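Local coordinates for uncharacterized protein (Bacteroides ovatus CL02T12C04, PDB 6PTM) that probably hydrolyses carrageenan chains from their ends, acting as an exo-carrageenase of glycoside hydrolase family 42, at residues N98-V102 with Y526-H532; L216-E220 with Y277-Y283; I271-P276 with E381-D386; R490-W494 with A542-L547; W494-I498 with N722-I726. All coordinates share one frame; numbering follows the deposited sequence.

Contact 1 (N98-V102 with Y526-H532); sequences NFSLV and YAASNNH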
# COMPACT_ATOMS: atom_id res chain seq x y z
N ASN A 98 -12.25 -25.03 -10.13
CA ASN A 98 -11.63 -23.92 -9.35
C ASN A 98 -10.27 -24.36 -8.79
O ASN A 98 -9.30 -23.66 -9.09
CB ASN A 98 -12.57 -23.36 -8.28
CG ASN A 98 -13.77 -22.63 -8.84
OD1 ASN A 98 -13.71 -22.07 -9.93
ND2 ASN A 98 -14.87 -22.60 -8.10
N PHE A 99 -10.15 -25.47 -8.05
CA PHE A 99 -8.86 -25.89 -7.43
C PHE A 99 -7.82 -26.36 -8.47
O PHE A 99 -6.60 -26.37 -8.15
CB PHE A 99 -9.04 -27.00 -6.39
CG PHE A 99 -9.35 -26.51 -5.00
CD1 PHE A 99 -8.35 -26.02 -4.18
CD2 PHE A 99 -10.64 -26.58 -4.50
CE1 PHE A 99 -8.63 -25.58 -2.89
CE2 PHE A 99 -10.92 -26.13 -3.22
CZ PHE A 99 -9.91 -25.63 -2.42
N SER A 100 -8.24 -26.82 -9.66
CA SER A 100 -7.27 -27.33 -10.66
C SER A 100 -6.43 -26.15 -11.17
O SER A 100 -5.20 -26.32 -11.28
CB SER A 100 -7.93 -28.09 -11.78
OG SER A 100 -8.81 -27.24 -12.51
N LEU A 101 -7.10 -25.00 -11.36
CA LEU A 101 -6.53 -23.71 -11.86
C LEU A 101 -5.50 -23.18 -10.87
O LEU A 101 -4.88 -22.17 -11.17
CB LEU A 101 -7.65 -22.67 -12.00
CG LEU A 101 -8.69 -22.93 -13.07
CD1 LEU A 101 -9.81 -21.91 -12.99
CD2 LEU A 101 -8.06 -22.92 -14.45
N VAL A 102 -5.40 -23.77 -9.68
CA VAL A 102 -4.44 -23.26 -8.65
C VAL A 102 -3.29 -24.25 -8.58
O VAL A 102 -3.52 -25.37 -8.15
CB VAL A 102 -5.14 -23.03 -7.30
CG1 VAL A 102 -4.19 -22.50 -6.24
CG2 VAL A 102 -6.35 -22.13 -7.44
N TYR A 526 -9.14 -17.70 -7.44
CA TYR A 526 -10.38 -17.95 -6.66
C TYR A 526 -10.17 -19.01 -5.57
O TYR A 526 -10.46 -18.71 -4.40
CB TYR A 526 -11.56 -18.32 -7.56
CG TYR A 526 -12.89 -18.35 -6.84
CD1 TYR A 526 -13.45 -17.19 -6.32
CD2 TYR A 526 -13.60 -19.53 -6.71
CE1 TYR A 526 -14.69 -17.21 -5.69
CE2 TYR A 526 -14.84 -19.57 -6.10
CZ TYR A 526 -15.39 -18.40 -5.58
OH TYR A 526 -16.62 -18.44 -4.98
N ALA A 527 -9.75 -20.23 -5.92
CA ALA A 527 -9.75 -21.34 -4.93
C ALA A 527 -8.78 -21.01 -3.78
O ALA A 527 -7.64 -20.52 -4.06
CB ALA A 527 -9.46 -22.65 -5.61
N ALA A 528 -9.20 -21.25 -2.53
CA ALA A 528 -8.37 -21.13 -1.31
C ALA A 528 -8.00 -19.66 -1.06
O ALA A 528 -7.05 -19.39 -0.28
CB ALA A 528 -7.13 -22.02 -1.43
N SER A 529 -8.71 -18.74 -1.72
CA SER A 529 -8.75 -17.29 -1.40
C SER A 529 -9.75 -17.10 -0.25
O SER A 529 -10.39 -18.13 0.22
CB SER A 529 -9.11 -16.46 -2.64
OG SER A 529 -10.49 -16.58 -3.00
N ASN A 530 -9.95 -15.85 0.15
CA ASN A 530 -10.86 -15.47 1.26
C ASN A 530 -12.26 -16.00 0.96
O ASN A 530 -12.99 -16.23 1.93
CB ASN A 530 -10.84 -13.97 1.55
CG ASN A 530 -11.19 -13.11 0.37
OD1 ASN A 530 -10.28 -12.65 -0.34
ND2 ASN A 530 -12.48 -12.93 0.13
N ASN A 531 -12.59 -16.21 -0.32
CA ASN A 531 -13.91 -16.71 -0.76
C ASN A 531 -14.18 -18.11 -0.16
O ASN A 531 -15.36 -18.55 -0.20
CB ASN A 531 -14.04 -16.69 -2.28
CG ASN A 531 -13.98 -15.28 -2.81
OD1 ASN A 531 -14.99 -14.56 -2.79
ND2 ASN A 531 -12.82 -14.92 -3.36
N HIS A 532 -13.14 -18.77 0.38
CA HIS A 532 -13.22 -20.09 1.06
C HIS A 532 -12.79 -20.02 2.53
O HIS A 532 -12.51 -21.11 3.12
CB HIS A 532 -12.36 -21.11 0.29
CG HIS A 532 -12.85 -21.35 -1.10
ND1 HIS A 532 -12.06 -21.84 -2.10
CD2 HIS A 532 -14.09 -21.20 -1.63
CE1 HIS A 532 -12.79 -21.97 -3.20
NE2 HIS A 532 -14.03 -21.57 -2.94
O HOH W 1 -9.58 -21.05 -8.68

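Contact 2 (L216-E220 with Y277-Y283); sequences LQEKE and YMAGKQY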
# COMPACT_ATOMS: atom_id res chain seq x y z
N LEU A 216 -25.98 7.54 -13.89
CA LEU A 216 -25.51 8.73 -13.13
C LEU A 216 -26.68 9.63 -12.75
O LEU A 216 -26.61 10.25 -11.69
CB LEU A 216 -24.48 9.50 -13.96
CG LEU A 216 -23.13 8.81 -14.08
CD1 LEU A 216 -22.28 9.52 -15.10
CD2 LEU A 216 -22.44 8.75 -12.72
N GLN A 217 -27.72 9.72 -13.58
CA GLN A 217 -28.88 10.60 -13.26
C GLN A 217 -29.62 10.02 -12.06
O GLN A 217 -30.14 10.81 -11.29
CB GLN A 217 -29.85 10.72 -14.44
CG GLN A 217 -29.33 11.63 -15.53
CD GLN A 217 -30.27 11.72 -16.70
OE1 GLN A 217 -31.08 10.84 -16.94
NE2 GLN A 217 -30.17 12.81 -17.43
N GLU A 218 -29.70 8.69 -11.97
CA GLU A 218 -30.49 7.96 -10.95
C GLU A 218 -29.66 7.72 -9.68
O GLU A 218 -30.24 7.50 -8.63
CB GLU A 218 -30.91 6.59 -11.46
CG GLU A 218 -32.04 6.65 -12.47
CD GLU A 218 -32.79 5.34 -12.51
OE1 GLU A 218 -32.32 4.39 -13.19
OE2 GLU A 218 -33.82 5.26 -11.81
N LYS A 219 -28.34 7.72 -9.77
CA LYS A 219 -27.50 7.24 -8.65
C LYS A 219 -27.64 8.17 -7.45
O LYS A 219 -27.41 9.37 -7.55
CB LYS A 219 -26.07 7.07 -9.15
CG LYS A 219 -25.12 6.43 -8.16
CD LYS A 219 -23.75 6.19 -8.75
CE LYS A 219 -22.80 5.71 -7.69
NZ LYS A 219 -23.31 4.45 -7.11
N GLU A 220 -27.95 7.61 -6.30
CA GLU A 220 -28.07 8.37 -5.04
C GLU A 220 -26.69 8.85 -4.60
O GLU A 220 -25.71 8.18 -4.94
CB GLU A 220 -28.61 7.47 -3.93
CG GLU A 220 -30.04 7.01 -4.13
CD GLU A 220 -30.44 6.00 -3.06
OE1 GLU A 220 -29.65 5.82 -2.08
OE2 GLU A 220 -31.53 5.39 -3.20
N TYR A 277 -22.23 15.00 -13.07
CA TYR A 277 -23.26 14.23 -12.34
C TYR A 277 -22.73 13.74 -10.98
O TYR A 277 -23.56 13.45 -10.10
CB TYR A 277 -23.71 13.04 -13.17
CG TYR A 277 -24.51 13.40 -14.39
CD1 TYR A 277 -25.84 13.77 -14.30
CD2 TYR A 277 -23.94 13.35 -15.65
CE1 TYR A 277 -26.58 14.06 -15.44
CE2 TYR A 277 -24.66 13.64 -16.79
CZ TYR A 277 -26.00 13.99 -16.69
OH TYR A 277 -26.71 14.29 -17.84
N MET A 278 -21.41 13.65 -10.82
CA MET A 278 -20.78 12.98 -9.66
C MET A 278 -20.30 14.05 -8.67
O MET A 278 -20.01 13.67 -7.50
CB MET A 278 -19.53 12.18 -10.05
CG MET A 278 -19.73 11.26 -11.19
SD MET A 278 -18.23 10.28 -11.49
CE MET A 278 -18.52 9.80 -13.19
N ALA A 279 -20.16 15.31 -9.11
CA ALA A 279 -19.34 16.32 -8.39
C ALA A 279 -19.93 16.55 -7.00
O ALA A 279 -21.16 16.78 -6.89
CB ALA A 279 -19.25 17.61 -9.17
N GLY A 280 -19.10 16.39 -5.96
CA GLY A 280 -19.48 16.70 -4.57
C GLY A 280 -20.18 15.54 -3.91
O GLY A 280 -20.49 15.64 -2.72
N LYS A 281 -20.49 14.47 -4.64
CA LYS A 281 -21.37 13.42 -4.08
C LYS A 281 -20.57 12.54 -3.12
O LYS A 281 -19.34 12.33 -3.34
CB LYS A 281 -22.06 12.68 -5.22
CG LYS A 281 -23.03 13.62 -5.93
CD LYS A 281 -24.08 12.99 -6.79
CE LYS A 281 -25.02 14.04 -7.35
NZ LYS A 281 -25.89 13.41 -8.36
N GLN A 282 -21.25 12.00 -2.12
CA GLN A 282 -20.61 11.16 -1.09
C GLN A 282 -19.88 9.99 -1.78
O GLN A 282 -18.80 9.61 -1.25
CB GLN A 282 -21.65 10.77 -0.04
CG GLN A 282 -21.11 9.83 1.06
CD GLN A 282 -20.16 10.46 2.05
OE1 GLN A 282 -19.74 11.62 1.89
NE2 GLN A 282 -19.76 9.68 3.06
N TYR A 283 -20.36 9.47 -2.94
CA TYR A 283 -19.76 8.27 -3.59
C TYR A 283 -18.43 8.62 -4.28
O TYR A 283 -17.77 7.70 -4.78
CB TYR A 283 -20.74 7.51 -4.49
CG TYR A 283 -21.23 8.20 -5.74
CD1 TYR A 283 -20.40 8.32 -6.86
CD2 TYR A 283 -22.51 8.71 -5.83
CE1 TYR A 283 -20.83 8.95 -8.02
CE2 TYR A 283 -22.97 9.33 -6.99
CZ TYR A 283 -22.13 9.44 -8.10
OH TYR A 283 -22.56 10.05 -9.23
O HOH W 2 -25.22 10.61 -9.36
O HOH W 3 -27.39 11.72 -6.66

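Contact 3 (I271-P276 with E381-D386); sequences IKGTVP and EIRKYD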
# COMPACT_ATOMS: atom_id res chain seq x y z
N ILE A 271 -14.74 12.72 -19.32
CA ILE A 271 -14.76 13.40 -17.99
C ILE A 271 -15.82 14.51 -18.01
O ILE A 271 -16.61 14.58 -17.08
CB ILE A 271 -13.34 13.85 -17.65
CG1 ILE A 271 -12.48 12.64 -17.29
CG2 ILE A 271 -13.33 14.86 -16.54
CD1 ILE A 271 -10.99 12.88 -17.35
N LYS A 272 -15.87 15.30 -19.09
CA LYS A 272 -16.84 16.40 -19.35
C LYS A 272 -18.28 15.84 -19.29
O LYS A 272 -19.13 16.51 -18.72
CB LYS A 272 -16.47 16.94 -20.74
CG LYS A 272 -17.23 18.11 -21.32
CD LYS A 272 -16.55 18.60 -22.61
CE LYS A 272 -17.49 18.86 -23.76
NZ LYS A 272 -18.44 19.95 -23.44
N GLY A 273 -18.51 14.63 -19.79
CA GLY A 273 -19.87 14.10 -19.98
C GLY A 273 -20.37 13.33 -18.77
O GLY A 273 -21.58 12.98 -18.76
N THR A 274 -19.50 13.08 -17.78
CA THR A 274 -19.83 12.20 -16.63
C THR A 274 -19.63 12.95 -15.32
O THR A 274 -20.54 12.90 -14.49
CB THR A 274 -19.02 10.90 -16.68
OG1 THR A 274 -17.61 11.19 -16.61
CG2 THR A 274 -19.34 10.09 -17.91
N VAL A 275 -18.48 13.59 -15.11
CA VAL A 275 -18.10 14.12 -13.77
C VAL A 275 -19.10 15.17 -13.29
O VAL A 275 -19.38 15.16 -12.10
CB VAL A 275 -16.62 14.56 -13.73
CG1 VAL A 275 -16.28 15.42 -12.53
CG2 VAL A 275 -15.75 13.34 -13.78
N PRO A 276 -19.76 16.03 -14.12
CA PRO A 276 -20.79 16.93 -13.59
C PRO A 276 -21.91 16.25 -12.79
O PRO A 276 -22.44 16.87 -11.92
CB PRO A 276 -21.35 17.60 -14.85
CG PRO A 276 -20.13 17.65 -15.75
CD PRO A 276 -19.51 16.28 -15.55
N GLU A 381 -8.41 17.62 -15.82
CA GLU A 381 -9.73 17.50 -16.50
C GLU A 381 -10.85 17.27 -15.48
O GLU A 381 -11.86 18.02 -15.55
CB GLU A 381 -9.75 16.45 -17.61
CG GLU A 381 -8.81 16.80 -18.75
CD GLU A 381 -9.17 18.08 -19.49
OE1 GLU A 381 -10.16 18.06 -20.21
OE2 GLU A 381 -8.54 19.12 -19.24
N ILE A 382 -10.66 16.34 -14.53
CA ILE A 382 -11.67 16.04 -13.48
C ILE A 382 -11.93 17.32 -12.69
O ILE A 382 -13.11 17.65 -12.53
CB ILE A 382 -11.24 14.86 -12.59
CG1 ILE A 382 -11.23 13.55 -13.38
CG2 ILE A 382 -12.11 14.76 -11.36
CD1 ILE A 382 -10.50 12.44 -12.70
N ARG A 383 -10.89 18.06 -12.29
CA ARG A 383 -11.02 19.25 -11.42
C ARG A 383 -11.84 20.37 -12.09
O ARG A 383 -12.46 21.11 -11.32
CB ARG A 383 -9.65 19.75 -10.97
CG ARG A 383 -8.99 18.81 -9.98
CD ARG A 383 -9.45 19.02 -8.54
NE ARG A 383 -9.05 20.34 -8.12
CZ ARG A 383 -7.81 20.70 -7.84
NH1 ARG A 383 -6.85 19.79 -7.88
NH2 ARG A 383 -7.55 21.96 -7.52
N LYS A 384 -11.86 20.46 -13.43
CA LYS A 384 -12.69 21.41 -14.21
C LYS A 384 -14.18 21.21 -13.89
O LYS A 384 -14.85 22.20 -13.86
CB LYS A 384 -12.55 21.24 -15.72
CG LYS A 384 -11.21 21.73 -16.24
CD LYS A 384 -11.08 21.76 -17.75
CE LYS A 384 -9.66 22.04 -18.18
NZ LYS A 384 -9.50 21.73 -19.61
N TYR A 385 -14.63 19.97 -13.67
CA TYR A 385 -16.05 19.63 -13.42
C TYR A 385 -16.30 19.35 -11.94
O TYR A 385 -17.43 19.59 -11.47
CB TYR A 385 -16.47 18.55 -14.42
CG TYR A 385 -16.19 18.98 -15.83
CD1 TYR A 385 -15.04 18.58 -16.50
CD2 TYR A 385 -17.01 19.90 -16.45
CE1 TYR A 385 -14.75 19.02 -17.78
CE2 TYR A 385 -16.74 20.36 -17.72
CZ TYR A 385 -15.60 19.93 -18.38
OH TYR A 385 -15.38 20.39 -19.63
N ASP A 386 -15.31 18.95 -11.16
CA ASP A 386 -15.48 18.73 -9.69
C ASP A 386 -14.30 19.36 -8.96
O ASP A 386 -13.29 18.71 -8.71
CB ASP A 386 -15.56 17.24 -9.36
CG ASP A 386 -15.72 16.95 -7.88
OD1 ASP A 386 -15.74 17.91 -7.10
OD2 ASP A 386 -15.75 15.76 -7.51

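Contact 4 (R490-W494 with A542-L547); sequences RGNYW and ATMIDL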
# COMPACT_ATOMS: atom_id res chain seq x y z
N ARG A 490 -4.83 -10.38 10.73
CA ARG A 490 -4.82 -9.27 11.74
C ARG A 490 -3.45 -8.59 11.75
O ARG A 490 -3.40 -7.34 11.73
CB ARG A 490 -5.16 -9.80 13.13
CG ARG A 490 -4.86 -8.85 14.27
CD ARG A 490 -5.36 -9.43 15.58
NE ARG A 490 -6.82 -9.47 15.63
CZ ARG A 490 -7.62 -8.49 16.05
NH1 ARG A 490 -7.10 -7.36 16.50
NH2 ARG A 490 -8.94 -8.63 16.03
N GLY A 491 -2.37 -9.35 11.85
CA GLY A 491 -1.01 -8.75 11.92
C GLY A 491 -0.73 -7.86 10.73
O GLY A 491 -0.11 -6.79 10.87
N ASN A 492 -1.17 -8.27 9.56
CA ASN A 492 -0.89 -7.56 8.30
C ASN A 492 -1.70 -6.28 8.23
O ASN A 492 -1.12 -5.26 7.84
CB ASN A 492 -1.16 -8.47 7.10
CG ASN A 492 0.07 -8.64 6.25
OD1 ASN A 492 0.14 -8.12 5.14
ND2 ASN A 492 1.05 -9.37 6.78
N TYR A 493 -2.98 -6.31 8.54
CA TYR A 493 -3.82 -5.10 8.43
C TYR A 493 -3.37 -4.15 9.53
O TYR A 493 -3.36 -2.94 9.34
CB TYR A 493 -5.32 -5.43 8.47
CG TYR A 493 -5.85 -5.83 7.13
CD1 TYR A 493 -5.69 -7.13 6.68
CD2 TYR A 493 -6.45 -4.92 6.28
CE1 TYR A 493 -6.11 -7.51 5.41
CE2 TYR A 493 -6.91 -5.30 5.02
CZ TYR A 493 -6.72 -6.60 4.58
OH TYR A 493 -7.14 -7.00 3.35
N TRP A 494 -3.00 -4.69 10.68
CA TRP A 494 -2.58 -3.85 11.82
C TRP A 494 -1.27 -3.13 11.42
O TRP A 494 -1.16 -1.89 11.58
CB TRP A 494 -2.42 -4.72 13.07
CG TRP A 494 -2.14 -3.91 14.29
CD1 TRP A 494 -0.95 -3.38 14.67
CD2 TRP A 494 -3.10 -3.49 15.28
NE1 TRP A 494 -1.10 -2.67 15.82
CE2 TRP A 494 -2.40 -2.73 16.23
CE3 TRP A 494 -4.46 -3.71 15.45
CZ2 TRP A 494 -3.03 -2.16 17.32
CZ3 TRP A 494 -5.10 -3.15 16.53
CH2 TRP A 494 -4.39 -2.37 17.45
N ALA A 542 -12.85 -7.54 12.28
CA ALA A 542 -12.49 -7.55 13.71
C ALA A 542 -11.26 -6.67 13.93
O ALA A 542 -11.21 -5.94 14.93
CB ALA A 542 -12.26 -8.96 14.20
N THR A 543 -10.28 -6.73 13.05
CA THR A 543 -9.10 -5.83 13.16
C THR A 543 -9.54 -4.35 13.04
O THR A 543 -9.14 -3.53 13.88
CB THR A 543 -8.03 -6.27 12.17
OG1 THR A 543 -7.75 -7.67 12.39
CG2 THR A 543 -6.77 -5.47 12.34
N MET A 544 -10.37 -4.00 12.07
CA MET A 544 -10.87 -2.61 11.94
C MET A 544 -11.55 -2.19 13.26
O MET A 544 -11.34 -1.04 13.74
CB MET A 544 -11.83 -2.48 10.75
CG MET A 544 -11.19 -2.76 9.40
SD MET A 544 -9.81 -1.63 9.03
CE MET A 544 -8.49 -2.78 8.71
N ILE A 545 -12.35 -3.09 13.84
CA ILE A 545 -13.06 -2.78 15.10
C ILE A 545 -12.05 -2.42 16.18
O ILE A 545 -12.29 -1.44 16.93
CB ILE A 545 -13.94 -3.95 15.54
CG1 ILE A 545 -15.19 -4.04 14.67
CG2 ILE A 545 -14.21 -3.83 17.04
CD1 ILE A 545 -16.01 -5.30 14.85
N ASP A 546 -10.99 -3.21 16.32
CA ASP A 546 -9.97 -2.91 17.35
C ASP A 546 -9.21 -1.63 16.99
O ASP A 546 -9.03 -0.76 17.87
CB ASP A 546 -9.01 -4.07 17.60
CG ASP A 546 -9.64 -5.20 18.39
OD1 ASP A 546 -10.60 -4.94 19.13
OD2 ASP A 546 -9.18 -6.32 18.21
N LEU A 547 -8.78 -1.47 15.73
CA LEU A 547 -8.08 -0.22 15.34
C LEU A 547 -8.99 1.00 15.60
O LEU A 547 -8.52 2.00 16.14
CB LEU A 547 -7.68 -0.32 13.87
CG LEU A 547 -6.60 -1.32 13.49
CD1 LEU A 547 -6.65 -1.54 12.00
CD2 LEU A 547 -5.24 -0.80 13.91

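Contact 5 (W494-I498 with N722-I726); sequences WLATI and NIVNI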
# COMPACT_ATOMS: atom_id res chain seq x y z
N TRP A 494 -3.00 -4.69 10.68
CA TRP A 494 -2.58 -3.85 11.82
C TRP A 494 -1.27 -3.13 11.42
O TRP A 494 -1.16 -1.89 11.58
CB TRP A 494 -2.42 -4.72 13.07
CG TRP A 494 -2.14 -3.91 14.29
CD1 TRP A 494 -0.95 -3.38 14.67
CD2 TRP A 494 -3.10 -3.49 15.28
NE1 TRP A 494 -1.10 -2.67 15.82
CE2 TRP A 494 -2.40 -2.73 16.23
CE3 TRP A 494 -4.46 -3.71 15.45
CZ2 TRP A 494 -3.03 -2.16 17.32
CZ3 TRP A 494 -5.10 -3.15 16.53
CH2 TRP A 494 -4.39 -2.37 17.45
N LEU A 495 -0.29 -3.90 10.95
CA LEU A 495 1.03 -3.35 10.60
C LEU A 495 0.88 -2.30 9.49
O LEU A 495 1.41 -1.17 9.63
CB LEU A 495 1.95 -4.52 10.21
CG LEU A 495 3.35 -4.15 9.77
CD1 LEU A 495 4.15 -3.53 10.90
CD2 LEU A 495 4.04 -5.38 9.18
N ALA A 496 0.14 -2.62 8.42
CA ALA A 496 -0.07 -1.69 7.30
C ALA A 496 -0.69 -0.38 7.83
O ALA A 496 -0.26 0.73 7.40
CB ALA A 496 -0.92 -2.32 6.23
N THR A 497 -1.61 -0.50 8.79
CA THR A 497 -2.30 0.67 9.36
C THR A 497 -1.31 1.50 10.19
O THR A 497 -1.32 2.74 10.07
CB THR A 497 -3.56 0.28 10.14
OG1 THR A 497 -4.38 -0.47 9.25
CG2 THR A 497 -4.24 1.54 10.62
N ILE A 498 -0.45 0.85 10.96
CA ILE A 498 0.62 1.57 11.70
C ILE A 498 1.46 2.42 10.71
O ILE A 498 1.86 3.55 11.08
CB ILE A 498 1.47 0.61 12.54
CG1 ILE A 498 0.65 0.04 13.71
CG2 ILE A 498 2.78 1.28 12.98
CD1 ILE A 498 0.24 1.04 14.76
N ASN A 722 3.62 -0.52 20.77
CA ASN A 722 3.08 -1.31 19.65
C ASN A 722 4.18 -2.27 19.20
O ASN A 722 5.30 -1.80 18.94
CB ASN A 722 2.65 -0.39 18.52
CG ASN A 722 2.13 -1.18 17.33
OD1 ASN A 722 1.03 -1.70 17.39
ND2 ASN A 722 2.97 -1.37 16.33
N ILE A 723 3.89 -3.57 19.12
CA ILE A 723 4.89 -4.57 18.66
C ILE A 723 4.20 -5.47 17.66
O ILE A 723 3.11 -5.98 18.01
CB ILE A 723 5.50 -5.40 19.79
CG1 ILE A 723 5.92 -4.55 20.99
CG2 ILE A 723 6.66 -6.21 19.25
CD1 ILE A 723 6.38 -5.40 22.17
N VAL A 724 4.80 -5.66 16.49
CA VAL A 724 4.35 -6.71 15.54
C VAL A 724 5.55 -7.60 15.23
O VAL A 724 6.58 -7.08 14.82
CB VAL A 724 3.78 -6.09 14.25
CG1 VAL A 724 3.21 -7.16 13.34
CG2 VAL A 724 2.78 -5.01 14.56
N ASN A 725 5.40 -8.90 15.41
CA ASN A 725 6.45 -9.87 15.03
C ASN A 725 6.31 -10.17 13.53
O ASN A 725 5.40 -10.93 13.15
CB ASN A 725 6.40 -11.13 15.88
CG ASN A 725 7.58 -12.04 15.62
OD1 ASN A 725 8.53 -11.65 14.94
ND2 ASN A 725 7.54 -13.24 16.17
N ILE A 726 7.19 -9.57 12.73
CA ILE A 726 7.29 -9.75 11.26
C ILE A 726 8.20 -10.95 11.02
O ILE A 726 8.24 -11.43 9.89
CB ILE A 726 7.85 -8.48 10.58
CG1 ILE A 726 7.11 -7.21 11.00
CG2 ILE A 726 7.80 -8.63 9.07
CD1 ILE A 726 7.82 -5.92 10.56

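Contact 1 (N98-V102 with Y526-H532)
Tyr526 turns the CD2 and CE2 edge of its ring to the side-chain amide of Asn98, whose ND2 lies 3.6 Å from Tyr526 CD2, close to the ring plane. Asn98 CG stands anti to its carbonyl carbon (chi1 -68°), which brings the amide to this edge. Amide and ring are rotated 68° apart and meet by packing; Asn98 ND2 has its hydrogen bond with Asn95 OD1 in its own helix. With an alanine in place of Asn98, the ring edge is likely to face a gap and Asn95 to lose its mate. Ala527 CB sits over one face of Phe99, 3.9 Å from the ring centroid, and also 3.6 Å from Val102 CG2; a lone methyl fits this narrow place. A water accepts from Ala527 N (2.9 Å) and donates to Asn98 O (2.7 Å), bridging the backbones. Ala528, the third residue of a type II turn, rests its CB near Phe99 CE1. Its N donates almost straight to His532 ND1 (3.0 Å). Ser529 closes the turn, its N and OG both bonding to Tyr526 O. The His532 ring lies nearly parallel to that of Phe99 but slid well aside. The loop between strand 503-506 and helix 534-549 thus meets the N-terminal helices: Phe99 also packs on Tyr105 and Tyr112, and His532 rests on Leu116 and Glu120 of helix 109-139.

Contact 2 (L216-E220 with Y277-Y283)
Lys219 crosses one face of Tyr283 with its methylenes: CG is anti to the backbone N (chi1 -173°) and the chain extended to CE, which stands 3.4 Å from the Tyr283 ring centroid. Lys281 CB lies toward the rim of the opposite face. Lys219 NZ, farther out over the ring in a cation-pi contact, forms a salt bridge with Asp192. Beside this CH-pi contact, Leu216 packs its CB against Tyr277 CB (3.7 Å) and its CD2 against Met278 CG (4.0 Å), the apolar part of the joint, with Leu216 and Met278 buried. The outer side is looser: the exposed Gln217 merely runs alongside the Tyr277 ring. Two waters bridge the segments. Lys281 NZ donates to Tyr277 O (2.9 Å) and to both waters; one lies 2.7 Å from Tyr283 OH and from Leu216 O, and the other donates to Lys219 O. The lysines thus differ: an aromatic face and a carboxylate probably ease the charge of Lys219, a carbonyl and two waters that of Lys281.

Contact 3 (I271-P276 with E381-D386)
Tyr385 fills a hollow on helix 261-278 made by Ile271, Lys272, Val275 and Pro276, a knob-into-hole fit that suits a long flat side chain. Its CB starts against Val275 CG1 (3.7 Å) and the proline CD. Farther along, CD2 meets Pro276 CG at 3.9 Å, the two side chains running side by side, while on the other branch CD1 approaches Ile271 CG2 at 4.1 Å. CE1 lies under the backbone of Lys272, 3.7 Å from Lys272 CA, which stands over one ring face in a CH-pi contact; Lys384 CB lies over the opposite face. At the tip, Tyr385 OH touches Lys272 CG at 3.4 Å. Tyr385 CG is placed anti to its carbonyl carbon (chi1 -55°), which carries the ring along the partner helix. Were Tyr385 an alanine, the hollow would probably be left unfilled and Lys272 CA would lose the ring beneath it. Apolar branched residues complete the seam: the side chains of Ile271 and Ile382 cross at about a right angle, Ile271 CG2 lying 4.0 Å from Ile382 CG1, and Val275 CG1 reaches Asp386 CB. Lys384 NZ makes a salt bridge to Glu381 OE2 along its own helix. The helix segments cross at -46°. They flank strand 288-292, as neighbouring helices do in the (beta/alpha)8 barrel expected of a GH42 enzyme: Val275 and Ile382 both rest on Tyr288, whose OH is hydrogen-bonded to Asp386 OD2.

Contact 4 (R490-W494 with A542-L547)
The Arg490 guanidinium has Thr543 OG1 over the centre of one face, 3.7 Å above the plane, and Asp546 at its edge. There Arg490 NH1 bonds Asp546 OD2 at 2.9 Å in a salt bridge, on the anti lone pair of OD2, with OD2 23° out of the guanidinium plane; the bond is bent, and a weak second one comes from NH2. Arginine suits the place because its NE also pairs with Glu539, so one cation serves two carboxylates on helix 534-549. The Trp494 indole takes Leu547 CD2 over the face of its six-membered ring, 3.4 Å from Trp494 CE3, with Asp546 CB and Thr543 CG2 near its edge. These residues join helices 486-498 and 534-549, which precede and follow strand 503-506 on the outside of the (beta/alpha)8 barrel expected of this family; the segments cross at -46°. Threonine suits the seam because it has one polar and one apolar branch: OG1 is hydrogen-bonded to Glu539 O, while CG2 faces Tyr493 CB. On the side toward strand 168-175, Met544 is bent at chi2 (-60°), which turns CE back to Tyr493, 3.8 Å from Tyr493 CD2; its side chain also touches Phe171 and Ala173.

Contact 5 (W494-I498 with N722-I726)
Trp494 NE1 donates to Asn722 OD1 at 2.8 Å, a nearly straight bond (166°) that joins a helix of the probable (beta/alpha)8 barrel to the antiparallel sheet near the C-terminus. The donor lies in the carbonyl plane on a lone pair of OD1, and the amide is turned only 12° from the indole, so ring and amide meet edge to edge, nearly coplanar. Asparagine suits this buried position: its oxygen satisfies the single N-H of the indole, and its CG, held anti to the backbone N (chi1 178°), reaches out from the strand towards the helix. Ile498 comes at the same amide from the opposite direction, CG1 3.8 Å from Asn722 ND2, and Phe557 of helix 551-559 touches Asn722 too. The alternation of strand 718-725 sends Asn722 and Val724 to the helix and Ile723 to the other side, where it meets Cys707. Backbone hydrogen bonds tie Asn722 to Arg710 and Val724 to Glu708, fixing the strand to its neighbour 707-715. Branched aliphatic side chains carry the rest of the contact. Val724 CG2 touches two successive residues of the helix, 4.1 Å from Trp494 CD1 and 4.2 Å from Leu495 CD1. Just past the strand, Ile726 crosses Leu495 at about a right angle, its CG1 lying 4.0 Å from Leu495 CD2.

Contacts 4 and 5 lie nearest the middle of the chain and share Trp494: one face of its indole packs on helix 534-549 while its N-H serves the C-terminal sheet, so helix 486-498 joins barrel helix and beta domain at once. Contacts 2 and 3 likewise share helix 261-278, their centres about 12 Å apart, but lie farther out. Contact 3 is largely apolar and buried, whereas contact 2 opens to solvent and relies on lysines and waters. Contact 1, also peripheral yet buried, joins N-terminal helices to a barrel loop through aromatic and methyl packing with one water bridge. Direct hydrogen bonds between segments occur only in contacts 4 and 5.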